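PDB 5ZQA: Lmo2812 protein from Listeria monocytogenes EGD-e, which is a penicillin-binding protein of the S11 peptidase family that probably trims cell-wall peptidoglycan as a serine-type D-Ala-D-Ala carboxypeptidase. Local coordinates for residues A[241-252]-A[264-273]. Residues are numbered along the deposited sequence; the frame is centred on the assembly and turned at random.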
# COMPACT_ATOMS: atom_id res chain seq x y z
N ALA A 241 7.65 7.95 -7.75
CA ALA A 241 8.84 8.05 -8.58
C ALA A 241 9.59 9.31 -8.21
O ALA A 241 8.97 10.30 -7.84
CB ALA A 241 8.47 8.08 -10.06
N GLU A 242 10.91 9.28 -8.33
CA GLU A 242 11.73 10.47 -8.11
C GLU A 242 12.63 10.71 -9.32
O GLU A 242 13.24 9.77 -9.84
CB GLU A 242 12.58 10.33 -6.85
CG GLU A 242 13.40 11.57 -6.53
CD GLU A 242 14.29 11.40 -5.31
OE1 GLU A 242 14.79 10.27 -5.09
OE2 GLU A 242 14.48 12.39 -4.57
N ARG A 243 12.65 11.96 -9.79
CA ARG A 243 13.54 12.40 -10.86
C ARG A 243 14.08 13.78 -10.55
O ARG A 243 13.31 14.67 -10.21
CB ARG A 243 12.82 12.45 -12.20
CG ARG A 243 12.26 11.13 -12.67
CD ARG A 243 11.49 11.30 -13.96
NE ARG A 243 10.85 10.05 -14.33
CZ ARG A 243 9.89 9.93 -15.24
NH1 ARG A 243 9.45 11.01 -15.89
NH2 ARG A 243 9.37 8.75 -15.50
N GLY A 244 15.38 13.96 -10.69
CA GLY A 244 15.98 15.27 -10.47
C GLY A 244 15.73 15.84 -9.08
O GLY A 244 15.57 17.05 -8.92
N GLY A 245 15.67 14.96 -8.08
CA GLY A 245 15.42 15.38 -6.71
C GLY A 245 13.97 15.67 -6.37
O GLY A 245 13.66 16.02 -5.23
N LYS A 246 13.08 15.53 -7.35
CA LYS A 246 11.66 15.78 -7.15
C LYS A 246 10.91 14.45 -7.11
O LYS A 246 11.00 13.68 -8.06
CB LYS A 246 11.10 16.67 -8.26
CG LYS A 246 9.57 16.67 -8.36
CD LYS A 246 9.08 17.50 -9.54
CE LYS A 246 7.58 17.35 -9.72
NZ LYS A 246 7.09 18.16 -10.88
N ARG A 247 10.19 14.20 -6.03
CA ARG A 247 9.40 12.98 -5.92
C ARG A 247 7.92 13.29 -6.08
O ARG A 247 7.42 14.30 -5.57
CB ARG A 247 9.66 12.28 -4.58
CG ARG A 247 8.79 11.03 -4.39
CD ARG A 247 9.19 10.19 -3.16
NE ARG A 247 10.52 9.60 -3.31
CZ ARG A 247 10.78 8.49 -4.00
NH1 ARG A 247 9.80 7.83 -4.60
NH2 ARG A 247 12.03 8.04 -4.09
N VAL A 248 7.21 12.42 -6.80
CA VAL A 248 5.77 12.56 -6.91
C VAL A 248 5.12 11.27 -6.42
O VAL A 248 5.76 10.21 -6.39
CB VAL A 248 5.30 12.88 -8.34
CG1 VAL A 248 5.95 14.18 -8.83
CG2 VAL A 248 5.60 11.73 -9.29
N ILE A 249 3.87 11.38 -5.99
CA ILE A 249 3.08 10.23 -5.59
C ILE A 249 1.78 10.27 -6.37
O ILE A 249 1.08 11.29 -6.38
CB ILE A 249 2.81 10.22 -4.09
CG1 ILE A 249 4.13 10.03 -3.33
CG2 ILE A 249 1.83 9.10 -3.73
CD1 ILE A 249 3.97 10.14 -1.82
N SER A 250 1.47 9.17 -7.05
CA SER A 250 0.23 9.07 -7.81
C SER A 250 -0.73 8.12 -7.12
O SER A 250 -0.31 7.14 -6.52
CB SER A 250 0.51 8.59 -9.24
OG SER A 250 1.08 7.28 -9.23
N ILE A 251 -2.02 8.44 -7.20
CA ILE A 251 -3.07 7.59 -6.63
C ILE A 251 -4.10 7.25 -7.70
O ILE A 251 -4.63 8.15 -8.35
CB ILE A 251 -3.82 8.28 -5.48
CG1 ILE A 251 -2.86 8.98 -4.51
CG2 ILE A 251 -4.73 7.27 -4.79
CD1 ILE A 251 -2.05 8.05 -3.74
N VAL A 252 -4.37 5.95 -7.88
CA VAL A 252 -5.40 5.45 -8.79
C VAL A 252 -6.34 4.54 -8.02
O VAL A 252 -5.89 3.56 -7.43
CB VAL A 252 -4.77 4.67 -9.97
CG1 VAL A 252 -5.81 3.80 -10.68
CG2 VAL A 252 -4.11 5.65 -10.94
N ASP A 264 -3.30 4.32 -16.42
CA ASP A 264 -3.64 5.58 -15.75
C ASP A 264 -2.42 6.16 -15.04
O ASP A 264 -2.20 7.37 -15.07
CB ASP A 264 -4.75 5.40 -14.71
CG ASP A 264 -6.11 5.07 -15.31
OD1 ASP A 264 -6.32 5.25 -16.54
OD2 ASP A 264 -6.98 4.63 -14.53
N THR A 265 -1.66 5.30 -14.37
CA THR A 265 -0.47 5.75 -13.65
C THR A 265 0.56 6.33 -14.59
O THR A 265 1.21 7.32 -14.26
CB THR A 265 0.13 4.60 -12.82
OG1 THR A 265 -0.83 4.19 -11.85
CG2 THR A 265 1.40 5.03 -12.10
N GLU A 266 0.70 5.75 -15.79
CA GLU A 266 1.62 6.33 -16.78
C GLU A 266 1.24 7.77 -17.11
O GLU A 266 2.11 8.64 -17.18
CB GLU A 266 1.63 5.50 -18.07
CG GLU A 266 2.33 4.15 -17.95
CD GLU A 266 2.34 3.41 -19.28
OE1 GLU A 266 3.07 3.83 -20.20
OE2 GLU A 266 1.60 2.42 -19.42
N LYS A 267 -0.05 8.01 -17.32
CA LYS A 267 -0.54 9.35 -17.63
C LYS A 267 -0.29 10.32 -16.47
O LYS A 267 0.09 11.47 -16.68
CB LYS A 267 -2.02 9.30 -17.97
CG LYS A 267 -2.30 8.65 -19.31
CD LYS A 267 -3.79 8.53 -19.51
CE LYS A 267 -4.14 7.90 -20.85
NZ LYS A 267 -5.59 7.54 -20.84
N LEU A 268 -0.49 9.84 -15.25
CA LEU A 268 -0.30 10.69 -14.07
C LEU A 268 1.17 11.02 -13.86
O LEU A 268 1.51 12.15 -13.48
CB LEU A 268 -0.89 10.03 -12.82
CG LEU A 268 -2.42 9.92 -12.80
CD1 LEU A 268 -2.86 8.97 -11.71
CD2 LEU A 268 -3.05 11.30 -12.58
N MET A 269 2.05 10.05 -14.11
CA MET A 269 3.48 10.28 -13.95
C MET A 269 3.97 11.29 -14.99
O MET A 269 4.83 12.13 -14.68
CB MET A 269 4.25 8.96 -14.04
CG MET A 269 4.12 8.09 -12.78
SD MET A 269 4.72 8.99 -11.32
CE MET A 269 4.34 7.86 -9.98
N GLU A 270 3.41 11.25 -16.20
CA GLU A 270 3.72 12.23 -17.24
C GLU A 270 3.36 13.65 -16.78
O GLU A 270 4.14 14.59 -16.95
CB GLU A 270 3.00 11.90 -18.55
CG GLU A 270 3.29 12.89 -19.68
CD GLU A 270 3.00 12.31 -21.05
OE1 GLU A 270 3.33 11.13 -21.30
OE2 GLU A 270 2.44 13.05 -21.90
N VAL A 271 2.18 13.80 -16.19
CA VAL A 271 1.76 15.07 -15.61
C VAL A 271 2.67 15.47 -14.46
O VAL A 271 3.09 16.64 -14.34
CB VAL A 271 0.30 15.00 -15.11
CG1 VAL A 271 -0.07 16.25 -14.31
CG2 VAL A 271 -0.62 14.84 -16.30
N GLY A 272 2.98 14.50 -13.60
CA GLY A 272 3.78 14.76 -12.42
C GLY A 272 5.14 15.36 -12.72
O GLY A 272 5.65 16.18 -11.95
N PHE A 273 5.73 14.97 -13.85
CA PHE A 273 7.05 15.47 -14.22
C PHE A 273 7.04 16.41 -15.41
O PHE A 273 8.09 16.73 -15.96
CB PHE A 273 8.00 14.30 -14.50
CG PHE A 273 8.32 13.50 -13.28
CD1 PHE A 273 9.13 14.03 -12.29
CD2 PHE A 273 7.80 12.23 -13.10
CE1 PHE A 273 9.42 13.30 -11.15
CE2 PHE A 273 8.09 11.49 -11.97
CZ PHE A 273 8.90 12.03 -10.99
O HOH W 1 -1.02 5.54 -9.38
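Arg243 crosses one face of the Phe273 ring. Its CB starts just outside the rim, 3.7 Å from Phe273 CE1, and CG follows above CE1 and CZ. CD sits over the middle, 3.7 Å from the ring centroid and 3° off the normal, a CH-pi contact. From CG to NE the chain runs extended, which carries NE past CE2 and CD2 and sets the guanidinium flat on the ring, planes 21° apart, with NH1 3.5 Å from Phe273 CD2. Arg243 NH2 runs on past the rim to Gln220 O, which probably limits rotation of the guanidinium.

Val248 CG1 lies over the opposite face, towards the rim, and CG2 touches Phe273 CE2 and Met269 SD, the latter at 3.5 Å. The ring edge points at the strands, between the carbonyl oxygens of Lys246 and Ala241. The extended Lys246 chain delivers NZ to Gly272 O at 2.7 Å, nearly in line with the carbonyl (165°), at the last turn of helix 258-272.

Met269 bends about CB–CG, which brings CE against Ser250 OG, a water bridges Ser250 OG and Thr265 OG1, also hydrogen-bonded to Arg261 O, and Val252 CG2 meets Leu268 CD1 at 3.6 Å. The C-terminal helix packs on the central antiparallel sheet of the penicillin-binding, D-Ala-D-Ala carboxypeptidase domain, running roughly antiparallel to strand 246-252. Helix 175-188 takes the other face through Ile249.

The contact grades from a mostly apolar, buried interior, with one water-bridged hydroxyl pair, to a cationic end: Arg243 can gain cation-pi energy from Phe273, while the lysine ammonium and the helix-end carbonyl probably attract each other.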